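Local coordinates for protein STIV B116 (PDB 2J85) that is of unknown precise function but probably binds DNA, as a member of a family conserved among diverse crenarchaeal viruses, at residues Glu80-Ile86 against Lys109-Val115; Gly2-Asn8 against Thr44-Ile49; Leu57-Leu61 against Leu96-Ile101; Ile12-Lys16 against Val73-Glu77. All coordinates share one frame; numbering follows the deposited sequence.

Contact 1. Residues Glu80-Ile86 against Lys109-Val115; sequences EALIIMI and KISFYEV
Ile83 N donates to Tyr113 O at 2.7 Å, and Tyr113 N answers to Ile83 O. Such reciprocal pairs also join Ala81 with Val115 and Met85 with Ser111, forming an antiparallel pairing of two central strands in a five-stranded mixed sheet. The bond from Met85 N to Ser111 O, 2.9 Å long, is almost straight at 178°. Leu82, Ile84 and Ile86 face Glu114, Phe112 and Ile110 at the non-hydrogen-bonded positions between them. Near the start of strand 80-86, Glu80 OE1 comes within 2.5 Å of Glu114 OE2, the two carboxylates nearly coplanar; one of the acids probably holds a proton. The other oxygen of Glu114, OE1, makes a weak, long ion pair with Lys35.

On the face of Ile84 and Phe112, Ile84 holds CG1 opposite its own amide nitrogen (chi1 -177°), which lays the branch alongside the phenyl ring, Ile84 CG1 to Phe112 CE2 3.6 Å. Ile84 CG1 also meets Ile110 CG2 at 3.8 Å. Helices 52-62 and 98-106 pack over this face, and the Phe112 ring also meets Phe32.

The other face carries Ala81, Ile83, Met85, Ser111, Tyr113 and Val115. Ile83 CD1 reaches Val115 CG2 at 3.6 Å, while Ile83, Met85 and Tyr113 all pack on Ile12 of the second subunit. Met85, a selenomethionine, makes an oblique Met-aromatic contact, with SE 5.3 Å from the Tyr113 ring centroid and 54° off its normal. Met85 CG approaches the ring's edge near the ring plane, 3.4 Å from Tyr113 CE1.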
loop_
_atom_site.group_PDB
_atom_site.type_symbol
_atom_site.label_atom_id
_atom_site.label_comp_id
_atom_site.label_asym_id
_atom_site.label_seq_id
_atom_site.Cartn_x
_atom_site.Cartn_y
_atom_site.Cartn_z
ATOM N N GLU A 80 2.841 14.273 -5.057
ATOM C CA GLU A 80 1.827 13.317 -5.466
ATOM C C GLU A 80 2.493 12.121 -6.137
ATOM O O GLU A 80 3.677 12.133 -6.419
ATOM C CB GLU A 80 0.767 13.973 -6.364
ATOM C CG GLU A 80 1.288 14.733 -7.536
ATOM C CD GLU A 80 0.276 14.804 -8.691
ATOM O OE1 GLU A 80 -0.412 13.784 -8.940
ATOM O OE2 GLU A 80 0.197 15.856 -9.371
ATOM N N ALA A 81 1.732 11.069 -6.338
ATOM C CA ALA A 81 2.218 9.907 -7.055
ATOM C C ALA A 81 1.229 9.550 -8.178
ATOM O O ALA A 81 0.017 9.788 -8.064
ATOM C CB ALA A 81 2.446 8.718 -6.073
ATOM N N LEU A 82 1.778 9.060 -9.291
ATOM C CA LEU A 82 0.999 8.462 -10.389
ATOM C C LEU A 82 1.370 7.016 -10.355
ATOM O O LEU A 82 2.555 6.674 -10.450
ATOM C CB LEU A 82 1.394 9.045 -11.747
ATOM C CG LEU A 82 0.926 10.460 -12.014
ATOM C CD1 LEU A 82 1.709 11.128 -13.197
ATOM C CD2 LEU A 82 -0.618 10.466 -12.218
ATOM N N ILE A 83 0.379 6.157 -10.180
ATOM C CA ILE A 83 0.650 4.767 -9.868
ATOM C C ILE A 83 0.098 3.819 -10.939
ATOM O O ILE A 83 -1.033 3.972 -11.380
ATOM C CB ILE A 83 0.108 4.394 -8.462
ATOM C CG1 ILE A 83 0.549 5.459 -7.443
ATOM C CG2 ILE A 83 0.546 2.946 -8.095
ATOM C CD1 ILE A 83 0.276 5.161 -5.974
ATOM N N ILE A 84 0.933 2.855 -11.352
ATOM C CA ILE A 84 0.502 1.738 -12.198
ATOM C C ILE A 84 0.555 0.444 -11.368
ATOM O O ILE A 84 1.608 0.070 -10.836
ATOM C CB ILE A 84 1.350 1.593 -13.496
ATOM C CG1 ILE A 84 0.804 0.444 -14.369
ATOM C CG2 ILE A 84 2.825 1.396 -13.171
ATOM C CD1 ILE A 84 1.533 0.236 -15.717
HETATM N N MSE A 85 -0.593 -0.229 -11.272
HETATM C CA MSE A 85 -0.713 -1.443 -10.489
HETATM C C MSE A 85 -0.953 -2.604 -11.433
HETATM O O MSE A 85 -1.948 -2.634 -12.138
HETATM C CB MSE A 85 -1.876 -1.333 -9.511
HETATM C CG MSE A 85 -1.860 -0.083 -8.655
HETATM SE SE MSE A 85 -1.456 -0.373 -6.773
HETATM C CE MSE A 85 0.222 -1.339 -7.115
ATOM N N ILE A 86 -0.030 -3.553 -11.446
ATOM C CA ILE A 86 -0.212 -4.793 -12.193
ATOM C C ILE A 86 -0.459 -5.934 -11.202
ATOM O O ILE A 86 0.273 -6.066 -10.231
ATOM C CB ILE A 86 1.019 -5.081 -13.087
ATOM C CG1 ILE A 86 1.357 -3.834 -13.926
ATOM C CG2 ILE A 86 0.754 -6.275 -13.998
ATOM C CD1 ILE A 86 2.748 -3.843 -14.532
ATOM N N LYS A 109 -6.380 -6.372 -15.313
ATOM C CA LYS A 109 -5.064 -6.769 -14.817
ATOM C C LYS A 109 -4.104 -5.566 -14.662
ATOM O O LYS A 109 -3.079 -5.668 -13.978
ATOM C CB LYS A 109 -4.469 -7.845 -15.732
ATOM C CG LYS A 109 -5.283 -9.132 -15.772
ATOM C CD LYS A 109 -5.036 -9.930 -17.064
ATOM C CE LYS A 109 -5.244 -11.459 -16.899
ATOM N NZ LYS A 109 -3.965 -12.213 -16.732
ATOM N N ILE A 110 -4.432 -4.440 -15.296
ATOM C CA ILE A 110 -3.711 -3.171 -15.072
ATOM C C ILE A 110 -4.679 -2.090 -14.605
ATOM O O ILE A 110 -5.740 -1.916 -15.184
ATOM C CB ILE A 110 -3.019 -2.619 -16.350
ATOM C CG1 ILE A 110 -2.281 -3.710 -17.115
ATOM C CG2 ILE A 110 -2.042 -1.528 -15.983
ATOM C CD1 ILE A 110 -1.827 -3.255 -18.484
ATOM N N SER A 111 -4.300 -1.362 -13.565
ATOM C CA SER A 111 -5.071 -0.232 -13.079
ATOM C C SER A 111 -4.127 0.935 -12.822
ATOM O O SER A 111 -2.929 0.747 -12.589
ATOM C CB SER A 111 -5.792 -0.584 -11.782
ATOM O OG SER A 111 -6.649 -1.698 -11.942
ATOM N N PHE A 112 -4.683 2.143 -12.852
ATOM C CA PHE A 112 -3.897 3.350 -12.661
ATOM C C PHE A 112 -4.535 4.187 -11.585
ATOM O O PHE A 112 -5.749 4.201 -11.451
ATOM C CB PHE A 112 -3.794 4.157 -13.959
ATOM C CG PHE A 112 -3.300 3.373 -15.119
ATOM C CD1 PHE A 112 -4.181 2.839 -16.027
ATOM C CD2 PHE A 112 -1.948 3.167 -15.298
ATOM C CE1 PHE A 112 -3.720 2.110 -17.107
ATOM C CE2 PHE A 112 -1.475 2.444 -16.377
ATOM C CZ PHE A 112 -2.361 1.916 -17.287
ATOM N N TYR A 113 -3.695 4.853 -10.797
ATOM C CA TYR A 113 -4.163 5.674 -9.683
ATOM C C TYR A 113 -3.327 6.909 -9.574
ATOM O O TYR A 113 -2.188 6.981 -10.067
ATOM C CB TYR A 113 -4.141 4.929 -8.342
ATOM C CG TYR A 113 -4.909 3.626 -8.377
ATOM C CD1 TYR A 113 -4.280 2.458 -8.770
ATOM C CD2 TYR A 113 -6.267 3.565 -8.049
ATOM C CE1 TYR A 113 -4.982 1.260 -8.848
ATOM C CE2 TYR A 113 -6.982 2.353 -8.125
ATOM C CZ TYR A 113 -6.317 1.208 -8.530
ATOM O OH TYR A 113 -6.927 -0.020 -8.632
ATOM N N GLU A 114 -3.920 7.912 -8.948
ATOM C CA GLU A 114 -3.180 9.087 -8.604
ATOM C C GLU A 114 -3.396 9.300 -7.120
ATOM O O GLU A 114 -4.526 9.179 -6.644
ATOM C CB GLU A 114 -3.671 10.267 -9.421
ATOM C CG GLU A 114 -2.862 11.515 -9.211
ATOM C CD GLU A 114 -3.338 12.653 -10.075
ATOM O OE1 GLU A 114 -4.431 12.544 -10.708
ATOM O OE2 GLU A 114 -2.609 13.665 -10.117
ATOM N N VAL A 115 -2.325 9.629 -6.404
ATOM C CA VAL A 115 -2.407 9.874 -4.978
ATOM C C VAL A 115 -1.836 11.252 -4.750
ATOM O O VAL A 115 -0.725 11.548 -5.197
ATOM C CB VAL A 115 -1.634 8.793 -4.167
ATOM C CG1 VAL A 115 -1.705 9.042 -2.677
ATOM C CG2 VAL A 115 -2.167 7.397 -4.543
#

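Contact 2. Residues Gly2-Asn8 against Thr44-Ile49; sequences GKVFLTN and TLINAI
Val4 O receives Ile46 N at 2.8 Å and also a CA-H...O contact from Leu45 CA. From here the bonds alternate between partners: Val4 N gives to Thr44 O, Leu6 N to Ile46 O, and Ala48 N to Leu6 O. This is the parallel pairing of strand 4-7 with strand 45-47, the latter an outermost strand of the mixed sheet within the chain. Asn47 OD1 accepts from Ile49 N at 3.1 Å, an Asx turn. Leu6 sets CG opposite its backbone N (chi1 -179°), and there Ile49 CD1 packs on Leu6 CG at 3.6 Å. Leu6 CD2 rests 3.6 Å from Asn47 OD1. Farther back on the same face, Leu45 CD1 lies 4.1 Å from both Val4 CG1 and Leu6 CB, under helix 29-41. On the opposite face Phe5 and Ile46 lie alongside each other, Phe5 CE2 3.8 Å from Ile46 CD1. A water joins the backbones where they part, accepting from Asn8 N and donating to Ala48 O at 2.6 Å.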
loop_
_atom_site.group_PDB
_atom_site.type_symbol
_atom_site.label_atom_id
_atom_site.label_comp_id
_atom_site.label_asym_id
_atom_site.label_seq_id
_atom_site.Cartn_x
_atom_site.Cartn_y
_atom_site.Cartn_z
ATOM N N GLY A 2 5.029 20.646 -6.427
ATOM C CA GLY A 2 5.975 19.649 -5.829
ATOM C C GLY A 2 6.362 18.555 -6.811
ATOM O O GLY A 2 6.150 18.686 -8.003
ATOM N N LYS A 3 6.913 17.467 -6.293
ATOM C CA LYS A 3 7.322 16.340 -7.113
ATOM C C LYS A 3 6.131 15.429 -7.450
ATOM O O LYS A 3 5.101 15.416 -6.746
ATOM C CB LYS A 3 8.409 15.540 -6.392
ATOM C CG LYS A 3 9.459 16.415 -5.651
ATOM C CD LYS A 3 10.740 15.650 -5.295
ATOM C CE LYS A 3 11.445 16.175 -4.008
ATOM N NZ LYS A 3 10.960 15.438 -2.783
ATOM N N VAL A 4 6.275 14.685 -8.544
ATOM C CA VAL A 4 5.316 13.657 -8.918
ATOM C C VAL A 4 6.033 12.321 -9.132
ATOM O O VAL A 4 6.720 12.109 -10.133
ATOM C CB VAL A 4 4.544 14.049 -10.171
ATOM C CG1 VAL A 4 3.519 12.992 -10.482
ATOM C CG2 VAL A 4 3.897 15.418 -9.991
ATOM N N PHE A 5 5.880 11.410 -8.184
ATOM C CA PHE A 5 6.525 10.119 -8.291
ATOM C C PHE A 5 5.745 9.149 -9.181
ATOM O O PHE A 5 4.534 8.963 -9.011
ATOM C CB PHE A 5 6.707 9.537 -6.895
ATOM C CG PHE A 5 7.607 10.363 -6.012
ATOM C CD1 PHE A 5 7.075 11.319 -5.147
ATOM C CD2 PHE A 5 8.974 10.192 -6.051
ATOM C CE1 PHE A 5 7.904 12.071 -4.316
ATOM C CE2 PHE A 5 9.814 10.940 -5.215
ATOM C CZ PHE A 5 9.286 11.879 -4.363
ATOM N N LEU A 6 6.439 8.540 -10.136
ATOM C CA LEU A 6 5.884 7.453 -10.913
ATOM C C LEU A 6 6.280 6.125 -10.258
ATOM O O LEU A 6 7.465 5.801 -10.156
ATOM C CB LEU A 6 6.410 7.510 -12.337
ATOM C CG LEU A 6 5.869 6.411 -13.249
ATOM C CD1 LEU A 6 4.345 6.625 -13.444
ATOM C CD2 LEU A 6 6.631 6.377 -14.564
ATOM N N THR A 7 5.281 5.361 -9.818
ATOM C CA THR A 7 5.511 4.130 -9.061
ATOM C C THR A 7 4.613 3.016 -9.575
ATOM O O THR A 7 3.536 3.270 -10.136
ATOM C CB THR A 7 5.205 4.301 -7.535
ATOM O OG1 THR A 7 3.802 4.459 -7.345
ATOM C CG2 THR A 7 5.870 5.510 -6.977
ATOM N N ASN A 8 5.068 1.784 -9.346
ATOM C CA ASN A 8 4.268 0.605 -9.617
ATOM C C ASN A 8 3.618 0.039 -8.357
ATOM O O ASN A 8 3.056 -1.048 -8.389
ATOM C CB ASN A 8 5.096 -0.455 -10.334
ATOM C CG ASN A 8 6.106 -1.132 -9.440
ATOM O OD1 ASN A 8 6.154 -0.895 -8.240
ATOM N ND2 ASN A 8 6.935 -1.980 -10.035
ATOM N N THR A 44 8.663 17.818 -13.369
ATOM C CA THR A 44 8.361 17.519 -11.972
ATOM C C THR A 44 8.255 16.021 -11.709
ATOM O O THR A 44 8.314 15.599 -10.555
ATOM C CB THR A 44 7.088 18.258 -11.455
ATOM O OG1 THR A 44 5.960 17.941 -12.283
ATOM C CG2 THR A 44 7.321 19.786 -11.400
ATOM N N LEU A 45 8.137 15.209 -12.759
ATOM C CA LEU A 45 8.099 13.774 -12.577
ATOM C C LEU A 45 9.419 13.243 -12.037
ATOM O O LEU A 45 10.472 13.540 -12.581
ATOM C CB LEU A 45 7.789 13.037 -13.882
ATOM C CG LEU A 45 7.438 11.545 -13.638
ATOM C CD1 LEU A 45 5.944 11.412 -13.411
ATOM C CD2 LEU A 45 7.922 10.588 -14.736
ATOM N N ILE A 46 9.356 12.449 -10.970
ATOM C CA ILE A 46 10.470 11.608 -10.576
ATOM C C ILE A 46 10.025 10.189 -10.838
ATOM O O ILE A 46 9.030 9.748 -10.295
ATOM C CB ILE A 46 10.813 11.790 -9.110
ATOM C CG1 ILE A 46 11.235 13.245 -8.844
ATOM C CG2 ILE A 46 11.933 10.807 -8.670
ATOM C CD1 ILE A 46 11.679 13.478 -7.382
ATOM N N ASN A 47 10.755 9.488 -11.686
ATOM C CA ASN A 47 10.470 8.109 -12.057
ATOM C C ASN A 47 11.088 7.172 -11.039
ATOM O O ASN A 47 12.294 7.195 -10.827
ATOM C CB ASN A 47 11.068 7.807 -13.439
ATOM C CG ASN A 47 10.935 6.358 -13.833
ATOM O OD1 ASN A 47 9.975 5.673 -13.445
ATOM N ND2 ASN A 47 11.901 5.871 -14.620
ATOM N N ALA A 48 10.254 6.350 -10.422
ATOM C CA ALA A 48 10.684 5.401 -9.392
ATOM C C ALA A 48 10.273 3.970 -9.757
ATOM O O ALA A 48 10.120 3.132 -8.881
ATOM C CB ALA A 48 10.081 5.800 -8.039
ATOM N N ILE A 49 10.057 3.696 -11.037
ATOM C CA ILE A 49 9.802 2.331 -11.479
ATOM C C ILE A 49 11.147 1.697 -11.752
ATOM O O ILE A 49 11.879 2.120 -12.669
ATOM C CB ILE A 49 8.896 2.278 -12.715
ATOM C CG1 ILE A 49 7.443 2.572 -12.290
ATOM C CG2 ILE A 49 8.982 0.906 -13.381
ATOM C CD1 ILE A 49 6.528 2.876 -13.416
HETATM O O HOH W 1 4.142 19.135 -10.585
HETATM O O HOH W 2 7.899 2.033 -8.074
#

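Contact 3. Residues Leu57-Leu61 against Leu96-Ile101; sequences LVNTL and LSDKEI
Leu57 begins the contact, its CD1 lying 3.9 Å from CD1 of Leu96. Here helix 52-62 meets the start of helix 98-106, which opens with a capping box: Ser97 OG accepts from Glu100 N at 3.1 Å, and the return bond from Ser97 N to Glu100 OE2 is long and weak. Ile101 projects from this first turn toward the other helix. Leu57 and Ile101 run alongside each other, pointing opposite ways, with Leu57 CD2 at 4.2 Å from Ile101 CG2. Leu57 also touches Ile84 of the sheet.

One turn on, Thr60 points at the partner helix. With OG1 beside its own backbone nitrogen (chi1 -61°) and bonded to Asn56 O, the methyl CG2 of Thr60 is left facing Ile101, 3.4 Å from its CD1. Thr60 O and Asp98 OD2, both acceptors, stand 3.4 Å apart without a hydrogen bond.

Leu61 then meets the other branch of Ile101, Leu61 CD1 to Ile101 CG2 3.6 Å, so the isoleucine is wedged between three residues of helix 52-62. Beyond the pair, Leu61 reaches Phe112 of the sheet and Cys33 of helix 29-41; that cysteine is in a disulfide with Cys62, the residue following Leu61. Ile101 also touches Ile110 of strand 110-117. No hydrogen bond crosses between the segments. Asp98 OD1 is buried by the contact with no hydrogen-bond partner, just a weak, long ion pair to Lys102; Leu61 CD1, an apolar methyl, lies 4.0 Å from this OD1.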
loop_
_atom_site.group_PDB
_atom_site.type_symbol
_atom_site.label_atom_id
_atom_site.label_comp_id
_atom_site.label_asym_id
_atom_site.label_seq_id
_atom_site.Cartn_x
_atom_site.Cartn_y
_atom_site.Cartn_z
ATOM N N LEU A 57 6.336 -1.724 -20.607
ATOM C CA LEU A 57 4.869 -1.621 -20.675
ATOM C C LEU A 57 4.367 -0.161 -20.704
ATOM O O LEU A 57 3.489 0.199 -21.497
ATOM C CB LEU A 57 4.247 -2.337 -19.471
ATOM C CG LEU A 57 2.746 -2.639 -19.549
ATOM C CD1 LEU A 57 2.445 -3.967 -18.857
ATOM C CD2 LEU A 57 1.940 -1.523 -18.944
ATOM N N VAL A 58 4.919 0.671 -19.824
ATOM C CA VAL A 58 4.502 2.074 -19.733
ATOM C C VAL A 58 4.886 2.811 -21.007
ATOM O O VAL A 58 4.092 3.591 -21.541
ATOM C CB VAL A 58 5.106 2.771 -18.473
ATOM C CG1 VAL A 58 4.833 4.273 -18.485
ATOM C CG2 VAL A 58 4.539 2.131 -17.192
ATOM N N ASN A 59 6.095 2.543 -21.496
ATOM C CA ASN A 59 6.581 3.160 -22.729
ATOM C C ASN A 59 5.751 2.773 -23.934
ATOM O O ASN A 59 5.401 3.628 -24.754
ATOM C CB ASN A 59 8.058 2.859 -22.959
ATOM C CG ASN A 59 8.976 3.657 -22.018
ATOM O OD1 ASN A 59 10.154 3.334 -21.864
ATOM N ND2 ASN A 59 8.430 4.687 -21.376
ATOM N N THR A 60 5.390 1.504 -24.027
ATOM C CA THR A 60 4.525 1.060 -25.110
ATOM C C THR A 60 3.155 1.743 -25.004
ATOM O O THR A 60 2.637 2.292 -25.972
ATOM C CB THR A 60 4.370 -0.468 -25.107
ATOM O OG1 THR A 60 5.661 -1.066 -25.284
ATOM C CG2 THR A 60 3.437 -0.933 -26.230
ATOM N N LEU A 61 2.600 1.724 -23.806
ATOM C CA LEU A 61 1.274 2.261 -23.552
ATOM C C LEU A 61 1.163 3.763 -23.805
ATOM O O LEU A 61 0.225 4.223 -24.449
ATOM C CB LEU A 61 0.893 1.970 -22.105
ATOM C CG LEU A 61 -0.520 2.367 -21.748
ATOM C CD1 LEU A 61 -1.469 1.485 -22.545
ATOM C CD2 LEU A 61 -0.711 2.198 -20.292
ATOM N N LEU A 96 5.405 -7.024 -25.200
ATOM C CA LEU A 96 3.948 -6.950 -25.332
ATOM C C LEU A 96 3.562 -5.958 -26.428
ATOM O O LEU A 96 4.140 -4.879 -26.525
ATOM C CB LEU A 96 3.307 -6.528 -24.002
ATOM C CG LEU A 96 3.746 -7.292 -22.742
ATOM C CD1 LEU A 96 3.058 -6.739 -21.500
ATOM C CD2 LEU A 96 3.478 -8.786 -22.880
ATOM N N SER A 97 2.599 -6.344 -27.262
ATOM C CA SER A 97 2.028 -5.441 -28.253
ATOM C C SER A 97 1.033 -4.543 -27.534
ATOM O O SER A 97 0.606 -4.866 -26.424
ATOM C CB SER A 97 1.323 -6.233 -29.357
ATOM O OG SER A 97 0.082 -6.738 -28.903
ATOM N N ASP A 98 0.650 -3.428 -28.153
ATOM C CA ASP A 98 -0.320 -2.521 -27.526
ATOM C C ASP A 98 -1.698 -3.190 -27.405
ATOM O O ASP A 98 -2.497 -2.820 -26.541
ATOM C CB ASP A 98 -0.415 -1.182 -28.276
ATOM C CG ASP A 98 -0.568 0.017 -27.327
ATOM O OD1 ASP A 98 -1.156 -0.132 -26.230
ATOM O OD2 ASP A 98 -0.088 1.116 -27.674
ATOM N N LYS A 99 -1.956 -4.178 -28.266
ATOM C CA LYS A 99 -3.150 -5.030 -28.175
ATOM C C LYS A 99 -3.129 -5.900 -26.914
ATOM O O LYS A 99 -4.152 -6.055 -26.249
ATOM C CB LYS A 99 -3.257 -5.919 -29.420
ATOM C CG LYS A 99 -4.484 -6.825 -29.452
ATOM C CD LYS A 99 -4.519 -7.674 -30.719
ATOM C CE LYS A 99 -5.928 -8.155 -31.023
ATOM N NZ LYS A 99 -5.988 -8.995 -32.253
ATOM N N GLU A 100 -1.969 -6.470 -26.597
ATOM C CA GLU A 100 -1.802 -7.264 -25.378
ATOM C C GLU A 100 -1.970 -6.428 -24.099
ATOM O O GLU A 100 -2.609 -6.862 -23.142
ATOM C CB GLU A 100 -0.428 -7.932 -25.371
ATOM C CG GLU A 100 -0.255 -8.995 -26.436
ATOM C CD GLU A 100 1.171 -9.496 -26.525
ATOM O OE1 GLU A 100 1.787 -9.724 -25.459
ATOM O OE2 GLU A 100 1.676 -9.657 -27.662
ATOM N N ILE A 101 -1.389 -5.233 -24.096
ATOM C CA ILE A 101 -1.469 -4.324 -22.951
ATOM C C ILE A 101 -2.911 -3.864 -22.697
ATOM O O ILE A 101 -3.351 -3.778 -21.545
ATOM C CB ILE A 101 -0.559 -3.092 -23.154
ATOM C CG1 ILE A 101 0.914 -3.514 -23.182
ATOM C CG2 ILE A 101 -0.781 -2.059 -22.046
ATOM C CD1 ILE A 101 1.846 -2.431 -23.676
#

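Contact 4. Residues Ile12-Lys16 against Val73-Glu77; sequences INMLK and VKMNE
Met14 O accepts from Met75 N at 2.7 Å, and Met75 O accepts from Lys16 N at 3.2 Å. These two bonds flank Leu15 and make a single bridge between it and Met75, two loops meeting backbone to backbone without forming a regular strand pair. The first bond is fairly straight, at 161°. Before it, residues 12-14 make a short 3-10 turn, with Leu15 N bonded to Ile12 O.

Two lysines reach across in opposite directions. Lys74 bends at chi2 (-79°), which brings its amino group back to Asn13 O, with Lys74 NZ in the carbonyl plane at 2.9 Å. Lys16, bent at chi2 and chi4, brings its NZ to Asn76, 2.8 Å from OD1, coming nearly square to the C=O bond (102°) and tilted out of the amide plane. The aliphatic parts of the two lysines also touch, Lys16 CG to Lys74 CB 3.9 Å. At the other end, selenomethionine Met14 lays CG against Val73 CB at 3.9 Å, the two side chains crossing at a slant. Met75, also a selenomethionine, has CB 3.4 Å from Met14 O, while the selenium turns from the 12-16 loop.

The contact thus ties the loop between strands 4-7 and 20-27 to the one leading into strand 80-86. Val73 and Met75 pack on Phe5 of strand 4-7, while Leu15 meets Ile24 of the second subunit.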
loop_
_atom_site.group_PDB
_atom_site.type_symbol
_atom_site.label_atom_id
_atom_site.label_comp_id
_atom_site.label_asym_id
_atom_site.label_seq_id
_atom_site.Cartn_x
_atom_site.Cartn_y
_atom_site.Cartn_z
ATOM N N ILE A 12 2.263 2.855 2.531
ATOM C CA ILE A 12 2.380 3.728 3.710
ATOM C C ILE A 12 3.819 4.190 3.965
ATOM O O ILE A 12 4.026 5.283 4.461
ATOM C CB ILE A 12 1.827 3.003 5.007
ATOM C CG1 ILE A 12 0.299 2.886 4.937
ATOM C CG2 ILE A 12 2.270 3.742 6.297
ATOM C CD1 ILE A 12 -0.356 2.451 6.218
ATOM N N ASN A 13 4.799 3.354 3.624
ATOM C CA ASN A 13 6.230 3.742 3.647
ATOM C C ASN A 13 6.615 4.926 2.747
ATOM O O ASN A 13 7.664 5.526 2.942
ATOM C CB ASN A 13 7.130 2.543 3.274
ATOM C CG ASN A 13 7.075 1.410 4.318
ATOM O OD1 ASN A 13 6.915 1.646 5.524
ATOM N ND2 ASN A 13 7.193 0.173 3.842
HETATM N N MSE A 14 5.775 5.270 1.779
HETATM C CA MSE A 14 6.045 6.427 0.957
HETATM C C MSE A 14 5.647 7.747 1.591
HETATM O O MSE A 14 5.885 8.809 1.005
HETATM C CB MSE A 14 5.359 6.282 -0.386
HETATM C CG MSE A 14 5.877 5.102 -1.149
HETATM SE SE MSE A 14 4.791 4.781 -2.717
HETATM C CE MSE A 14 5.713 3.188 -3.374
ATOM N N LEU A 15 5.051 7.690 2.786
ATOM C CA LEU A 15 4.559 8.904 3.435
ATOM C C LEU A 15 5.561 9.391 4.480
ATOM O O LEU A 15 5.854 8.703 5.454
ATOM C CB LEU A 15 3.176 8.671 4.032
ATOM C CG LEU A 15 2.120 8.206 3.011
ATOM C CD1 LEU A 15 0.766 7.830 3.702
ATOM C CD2 LEU A 15 1.916 9.216 1.913
ATOM N N LYS A 16 6.104 10.582 4.262
ATOM C CA LYS A 16 7.170 11.077 5.129
ATOM C C LYS A 16 6.706 11.196 6.565
ATOM O O LYS A 16 7.479 10.852 7.461
ATOM C CB LYS A 16 7.725 12.436 4.668
ATOM C CG LYS A 16 9.003 12.412 3.797
ATOM C CD LYS A 16 9.911 13.605 4.206
ATOM C CE LYS A 16 11.139 13.816 3.295
ATOM N NZ LYS A 16 10.815 14.321 1.917
ATOM N N VAL A 73 10.854 6.259 -2.577
ATOM C CA VAL A 73 9.836 7.297 -2.648
ATOM C C VAL A 73 9.462 7.741 -1.235
ATOM O O VAL A 73 9.073 6.934 -0.400
ATOM C CB VAL A 73 8.586 6.831 -3.444
ATOM C CG1 VAL A 73 7.550 7.948 -3.553
ATOM C CG2 VAL A 73 8.995 6.323 -4.845
ATOM N N LYS A 74 9.648 9.027 -0.964
ATOM C CA LYS A 74 9.210 9.642 0.277
ATOM C C LYS A 74 8.520 10.955 -0.064
ATOM O O LYS A 74 9.150 11.895 -0.530
ATOM C CB LYS A 74 10.386 9.874 1.229
ATOM C CG LYS A 74 10.893 8.607 1.896
ATOM C CD LYS A 74 10.034 8.171 3.068
ATOM C CE LYS A 74 10.479 6.793 3.579
ATOM N NZ LYS A 74 9.745 6.321 4.812
HETATM N N MSE A 75 7.220 11.005 0.179
HETATM C CA MSE A 75 6.400 12.123 -0.261
HETATM C C MSE A 75 6.204 13.155 0.839
HETATM O O MSE A 75 5.815 12.816 1.982
HETATM C CB MSE A 75 5.029 11.637 -0.727
HETATM C CG MSE A 75 5.009 11.099 -2.123
HETATM SE SE MSE A 75 3.286 10.212 -2.464
HETATM C CE MSE A 75 2.027 11.702 -2.472
ATOM N N ASN A 76 6.465 14.407 0.471
ATOM C CA ASN A 76 6.088 15.552 1.274
ATOM C C ASN A 76 4.637 15.896 1.014
ATOM O O ASN A 76 4.001 15.331 0.130
ATOM C CB ASN A 76 6.986 16.744 0.949
ATOM C CG ASN A 76 8.453 16.455 1.249
ATOM O OD1 ASN A 76 8.824 16.182 2.398
ATOM N ND2 ASN A 76 9.290 16.487 0.208
ATOM N N GLU A 77 4.124 16.838 1.784
ATOM C CA GLU A 77 2.729 17.227 1.691
ATOM C C GLU A 77 2.383 17.871 0.318
ATOM O O GLU A 77 1.233 17.824 -0.121
ATOM C CB GLU A 77 2.388 18.143 2.878
ATOM C CG GLU A 77 0.897 18.279 3.218
ATOM C CD GLU A 77 0.263 17.010 3.796
ATOM O OE1 GLU A 77 0.915 16.269 4.574
ATOM O OE2 GLU A 77 -0.917 16.770 3.478
HETATM O O HOH W 3 6.673 6.606 6.295
#

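Contacts 1 and 2 share one sheet: strands 80-86 and 4-7 are neighbours, joined by probable hydrogen bonds such as Leu82 N to Phe5 O, so backbone bonding runs through both. Contact 1 is the buried one, while contacts 2, 3 and 4 are partly buried. Contact 3, a helix pairing with no hydrogen bond across it, is mainly apolar and lies on the face of contact 1 that carries Ile84, Ile110 and Phe112. Contact 4 mixes backbone bonds with lysine side-chain bonds and reaches contact 2 through Val73 on Ala48. Contacts 3 and 4 lie about 29 Å apart between centres; contacts 1 and 4 both touch the second subunit.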